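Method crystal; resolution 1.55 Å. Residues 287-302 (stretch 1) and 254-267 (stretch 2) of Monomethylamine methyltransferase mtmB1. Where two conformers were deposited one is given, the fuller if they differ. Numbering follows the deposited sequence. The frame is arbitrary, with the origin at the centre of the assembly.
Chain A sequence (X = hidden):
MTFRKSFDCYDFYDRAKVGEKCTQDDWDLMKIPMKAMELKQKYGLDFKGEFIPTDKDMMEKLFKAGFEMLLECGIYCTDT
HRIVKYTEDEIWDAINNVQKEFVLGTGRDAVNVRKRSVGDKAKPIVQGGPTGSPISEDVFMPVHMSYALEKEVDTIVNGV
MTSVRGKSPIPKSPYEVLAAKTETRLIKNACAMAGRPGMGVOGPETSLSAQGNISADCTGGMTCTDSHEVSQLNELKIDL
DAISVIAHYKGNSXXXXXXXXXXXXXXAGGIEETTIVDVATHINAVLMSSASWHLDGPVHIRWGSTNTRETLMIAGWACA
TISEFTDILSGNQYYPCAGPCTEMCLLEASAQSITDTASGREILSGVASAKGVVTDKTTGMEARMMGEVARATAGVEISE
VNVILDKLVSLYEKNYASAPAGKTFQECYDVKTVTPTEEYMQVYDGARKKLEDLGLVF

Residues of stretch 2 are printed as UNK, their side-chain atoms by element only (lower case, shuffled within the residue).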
# COMPACT_ATOMS: atom_id res chain seq x y z
N LEU A 287 16.45 26.83 8.12
CA LEU A 287 17.13 27.42 6.97
C LEU A 287 18.02 26.38 6.29
O LEU A 287 17.81 26.01 5.13
CB LEU A 287 17.94 28.62 7.47
CG LEU A 287 18.63 29.62 6.55
CD1 LEU A 287 17.65 30.22 5.57
CD2 LEU A 287 19.25 30.71 7.41
N MET A 288 19.02 25.91 7.02
CA MET A 288 19.97 24.94 6.49
C MET A 288 19.44 23.51 6.40
O MET A 288 19.69 22.80 5.43
CB MET A 288 21.23 24.96 7.36
CG MET A 288 22.31 23.95 6.99
SD MET A 288 23.63 23.90 8.24
CE MET A 288 22.87 22.86 9.48
N SER A 289 18.70 23.08 7.42
CA SER A 289 18.20 21.71 7.48
C SER A 289 16.77 21.47 7.03
O SER A 289 16.32 20.32 7.05
CB SER A 289 18.35 21.17 8.90
OG SER A 289 19.68 21.29 9.36
N SER A 290 16.06 22.52 6.62
CA SER A 290 14.66 22.38 6.20
C SER A 290 13.89 21.61 7.27
O SER A 290 12.98 20.84 6.98
CB SER A 290 14.58 21.62 4.87
OG SER A 290 15.20 22.35 3.82
N ALA A 291 14.26 21.85 8.53
CA ALA A 291 13.64 21.15 9.65
C ALA A 291 12.14 21.35 9.82
O ALA A 291 11.60 22.42 9.55
CB ALA A 291 14.34 21.53 10.95
N SER A 292 11.48 20.28 10.27
CA SER A 292 10.05 20.31 10.57
C SER A 292 9.99 20.84 12.01
O SER A 292 9.08 21.57 12.38
CB SER A 292 9.45 18.91 10.52
OG SER A 292 9.49 18.39 9.20
N TRP A 293 10.97 20.43 12.81
CA TRP A 293 11.08 20.91 14.18
C TRP A 293 12.54 20.85 14.63
O TRP A 293 13.35 20.15 14.02
CB TRP A 293 10.17 20.12 15.15
CG TRP A 293 10.45 18.66 15.37
CD1 TRP A 293 10.13 17.62 14.55
CD2 TRP A 293 10.97 18.07 16.57
NE1 TRP A 293 10.41 16.42 15.16
CE2 TRP A 293 10.93 16.66 16.41
CE3 TRP A 293 11.47 18.59 17.78
CZ2 TRP A 293 11.36 15.77 17.40
CZ3 TRP A 293 11.90 17.70 18.76
CH2 TRP A 293 11.84 16.31 18.57
N HIS A 294 12.86 21.61 15.67
CA HIS A 294 14.23 21.67 16.17
C HIS A 294 14.33 21.20 17.61
O HIS A 294 13.55 21.61 18.47
CB HIS A 294 14.75 23.10 16.08
CG HIS A 294 16.10 23.29 16.69
ND1 HIS A 294 17.26 22.84 16.09
CD2 HIS A 294 16.48 23.85 17.86
CE1 HIS A 294 18.29 23.12 16.86
NE2 HIS A 294 17.85 23.73 17.95
N LEU A 295 15.31 20.34 17.87
CA LEU A 295 15.55 19.81 19.20
C LEU A 295 16.75 20.52 19.82
O LEU A 295 17.84 20.51 19.26
CB LEU A 295 15.83 18.31 19.13
CG LEU A 295 16.08 17.65 20.49
CD1 LEU A 295 14.79 17.60 21.30
CD2 LEU A 295 16.60 16.25 20.26
N ASP A 296 16.52 21.14 20.97
CA ASP A 296 17.57 21.86 21.70
C ASP A 296 18.15 20.91 22.75
O ASP A 296 17.72 19.76 22.87
CB ASP A 296 16.94 23.09 22.37
CG ASP A 296 17.97 24.10 22.86
OD1 ASP A 296 19.19 23.85 22.75
OD2 ASP A 296 17.53 25.15 23.37
N GLY A 297 19.12 21.40 23.50
CA GLY A 297 19.73 20.60 24.54
C GLY A 297 20.95 21.30 25.11
O GLY A 297 22.05 20.77 25.04
N PRO A 298 20.78 22.50 25.70
CA PRO A 298 21.92 23.22 26.27
C PRO A 298 22.59 22.35 27.31
O PRO A 298 21.92 21.81 28.19
CB PRO A 298 21.28 24.46 26.88
CG PRO A 298 20.02 24.65 26.07
CD PRO A 298 19.53 23.23 25.94
N VAL A 299 23.91 22.21 27.24
CA VAL A 299 24.62 21.37 28.19
C VAL A 299 25.75 22.11 28.90
O VAL A 299 26.41 22.97 28.31
CB VAL A 299 25.17 20.11 27.47
CG1 VAL A 299 26.14 20.52 26.38
CG2 VAL A 299 25.82 19.18 28.47
N HIS A 300 25.96 21.77 30.16
CA HIS A 300 27.00 22.40 30.98
C HIS A 300 28.37 21.84 30.60
O HIS A 300 28.58 20.63 30.63
CB HIS A 300 26.71 22.14 32.46
CG HIS A 300 27.45 23.05 33.39
ND1 HIS A 300 28.81 22.97 33.58
CD2 HIS A 300 27.01 24.05 34.19
CE1 HIS A 300 29.18 23.89 34.46
NE2 HIS A 300 28.11 24.56 34.84
N ILE A 301 29.30 22.73 30.25
CA ILE A 301 30.63 22.30 29.84
C ILE A 301 31.32 21.38 30.84
O ILE A 301 32.06 20.47 30.45
CB ILE A 301 31.55 23.51 29.55
CG1 ILE A 301 32.85 23.02 28.91
CG2 ILE A 301 31.84 24.27 30.84
CD1 ILE A 301 33.72 24.14 28.36
N ARG A 302 31.07 21.59 32.13
CA ARG A 302 31.70 20.76 33.15
C ARG A 302 30.89 19.54 33.56
O ARG A 302 31.40 18.42 33.58
CB ARG A 302 32.00 21.59 34.40
CG ARG A 302 32.68 20.79 35.51
CD ARG A 302 32.85 21.61 36.78
NE ARG A 302 33.55 20.85 37.81
CZ ARG A 302 33.81 21.31 39.03
NH1 ARG A 302 33.42 22.52 39.39
NH2 ARG A 302 34.45 20.54 39.90
N UNK A 254 10.35 12.99 4.50
CA UNK A 254 10.44 12.64 5.91
C UNK A 254 10.31 13.85 6.84
O UNK A 254 10.75 14.95 6.50
c UNK A 254 11.81 12.00 6.24
c UNK A 254 11.98 10.62 5.67
o UNK A 254 10.99 9.87 5.58
o UNK A 254 13.13 10.26 5.33
N UNK A 255 9.71 13.64 8.00
CA UNK A 255 9.61 14.71 8.99
C UNK A 255 11.05 14.86 9.47
O UNK A 255 11.68 13.87 9.87
c UNK A 255 8.71 14.31 10.18
c UNK A 255 6.71 15.59 9.24
c UNK A 255 7.25 14.27 9.74
c UNK A 255 8.90 15.29 11.34
N UNK A 256 11.58 16.08 9.42
CA UNK A 256 12.96 16.32 9.82
C UNK A 256 13.13 17.01 11.16
O UNK A 256 12.52 18.05 11.42
c UNK A 256 13.76 16.42 7.43
c UNK A 256 13.69 17.18 8.75
c UNK A 256 15.09 17.56 9.23
c UNK A 256 14.34 17.22 6.28
N UNK A 257 13.94 16.42 12.02
CA UNK A 257 14.24 17.00 13.33
C UNK A 257 15.71 17.40 13.33
O UNK A 257 16.59 16.55 13.33
c UNK A 257 14.29 16.61 15.84
c UNK A 257 13.99 16.00 14.46
s UNK A 257 14.70 15.40 17.11
c UNK A 257 16.43 15.08 16.70
N UNK A 258 15.95 18.71 13.31
CA UNK A 258 17.31 19.23 13.36
C UNK A 258 17.60 19.43 14.84
O UNK A 258 16.73 19.86 15.59
o UNK A 258 19.56 21.35 12.06
c UNK A 258 17.37 20.57 12.63
c UNK A 258 18.64 21.35 12.92
o UNK A 258 18.73 21.95 14.01
N UNK A 259 18.81 19.08 15.28
CA UNK A 259 19.15 19.25 16.68
C UNK A 259 20.46 19.99 16.86
O UNK A 259 21.34 19.93 16.00
o UNK A 259 21.49 15.01 17.56
c UNK A 259 20.39 17.03 16.94
c UNK A 259 20.51 15.76 17.75
o UNK A 259 19.62 15.51 18.59
c UNK A 259 19.24 17.90 17.39
N UNK A 260 20.58 20.71 17.97
CA UNK A 260 21.81 21.41 18.30
C UNK A 260 21.84 21.50 19.81
O UNK A 260 20.82 21.75 20.46
c UNK A 260 21.85 22.81 17.68
n UNK A 260 23.03 24.82 19.34
c UNK A 260 23.86 24.06 18.65
o UNK A 260 25.06 23.95 18.94
c UNK A 260 23.28 23.33 17.45
N UNK A 261 23.01 21.25 20.39
CA UNK A 261 23.16 21.27 21.83
C UNK A 261 24.23 22.28 22.22
O UNK A 261 25.40 21.92 22.40
c UNK A 261 23.69 17.22 20.07
s UNK A 261 22.30 18.35 20.28
c UNK A 261 23.54 19.88 22.33
c UNK A 261 22.49 18.80 22.03
N UNK A 262 23.85 23.56 22.35
CA UNK A 262 24.81 24.60 22.72
C UNK A 262 25.44 24.32 24.08
O UNK A 262 24.77 23.85 25.00
c UNK A 262 22.48 24.11 22.27
c UNK A 262 22.60 25.39 23.05
c UNK A 262 23.98 25.87 22.69
N UNK A 263 26.73 24.62 24.20
CA UNK A 263 27.45 24.36 25.43
C UNK A 263 27.66 25.60 26.30
O UNK A 263 28.34 26.54 25.90
c UNK A 263 29.59 23.46 26.41
c UNK A 263 28.64 22.44 24.33
c UNK A 263 29.93 21.81 23.84
c UNK A 263 28.83 23.74 25.12
N UNK A 264 27.06 25.58 27.49
CA UNK A 264 27.22 26.69 28.42
C UNK A 264 28.68 26.65 28.87
O UNK A 264 29.17 25.61 29.31
c UNK A 264 27.03 29.60 31.76
c UNK A 264 26.73 27.39 30.81
c UNK A 264 27.61 29.03 32.90
c UNK A 264 26.60 28.77 30.72
c UNK A 264 26.33 26.51 29.65
c UNK A 264 27.75 27.65 32.99
c UNK A 264 27.31 26.84 31.95
N UNK A 265 29.36 27.79 28.77
CA UNK A 265 30.76 27.82 29.16
C UNK A 265 31.63 27.37 28.00
O UNK A 265 32.85 27.22 28.13
N UNK A 266 30.98 27.14 26.85
CA UNK A 266 31.68 26.71 25.66
C UNK A 266 32.24 27.86 24.86
O UNK A 266 32.57 28.91 25.41
N UNK A 267 32.34 27.69 23.54
CA UNK A 267 32.90 28.73 22.68
C UNK A 267 32.17 30.07 22.70
O UNK A 267 32.78 31.11 22.51
c UNK A 267 35.08 26.87 21.64
o UNK A 267 36.17 23.59 20.41
c UNK A 267 35.40 24.72 20.62
c UNK A 267 35.87 25.73 21.44
c UNK A 267 33.39 25.96 20.21
c UNK A 267 32.98 28.24 21.23
c UNK A 267 34.17 24.83 20.00
c UNK A 267 33.83 27.00 21.03
O HOH W 1 19.59 24.50 19.88

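Position 254 carries two carbons, the second bearing two oxygens, and leads away from stretch 1: Asp-254. Position 255 has four carbons, forked at the first with one arm two carbons long, and one of them lies at the edge of the Trp-293 indole: Ile-255. Position 256 repeats that forked four-carbon pattern and packs beside Ala-291 and the backbone of Ser-289; it is Ile-256. Its N donates to Ser-292 OG at 3.1 Å, and its O accepts from Ser-292 N at 2.7 Å and from Trp-293 N at 3.2 Å, so a serine side chain helps start the pairing.

Position 257 is an unbranched chain of two carbons, sulfur and carbon, laid over the indole of Trp-293. This is Met-257, whose CG sits over the face of the six-membered ring, while SD comes 3.3 Å from Trp-293 CH2. Position 258 shows two carbons, the second with two oxygens, reaching Ser-289 and His-294: Asp-258. Ser-289 OG donates to OD1 of Asp-258 at 2.7 Å, and His-294 ND1 to its OD2, also at 2.7 Å; one carboxylate thus ties the loop to the strand.

Position 259 has three carbons, the third with two oxygens, near the Leu-295 side chain: Glu-259. Position 260 has three carbons ending in one oxygen and one nitrogen, its CB 3.7 Å from His-294 CE1: Gln-260. Its backbone O and His-294 NE2 share water 1. Position 261, two carbons, sulfur and carbon, turns its end away after its CB passes 3.2 Å from Gly-297 O: Met-261.

Position 262 has three carbons closing onto the backbone N and faces Pro-298: Pro-262. Position 263, four carbons forked at the first with one longer arm, meets Val-299 and Ile-301: Ile-263. Position 264 is one carbon and a six-carbon ring whose edge points to the face of His-300: Phe-264.

Positions 265 and 266 lack side-chain atoms: Gly-265 and Gly-266. At the first, an ideal CB would fall 2.8 Å from Ile-301 CG2, and its backbone angles alone call for glycine. Position 267, one carbon and a six-carbon ring bearing oxygen, points away: Tyr-267.

The contact works as two short parallel pairings in one register. Asp-258 N to Trp-293 O (3.1 Å) and Leu-295 N to Asp-258 O (2.7 Å) hold the first; Val-299 N to Pro-262 O (2.9 Å) and Phe-264 N to Val-299 O (2.8 Å) hold the second. Side chains then match by face: Trp-293, Met-257 and Leu-295 on one, the His-294 and Asp-258 pair on the other.

Stretch 2 254-267: DIIMDEQMPIFGGY
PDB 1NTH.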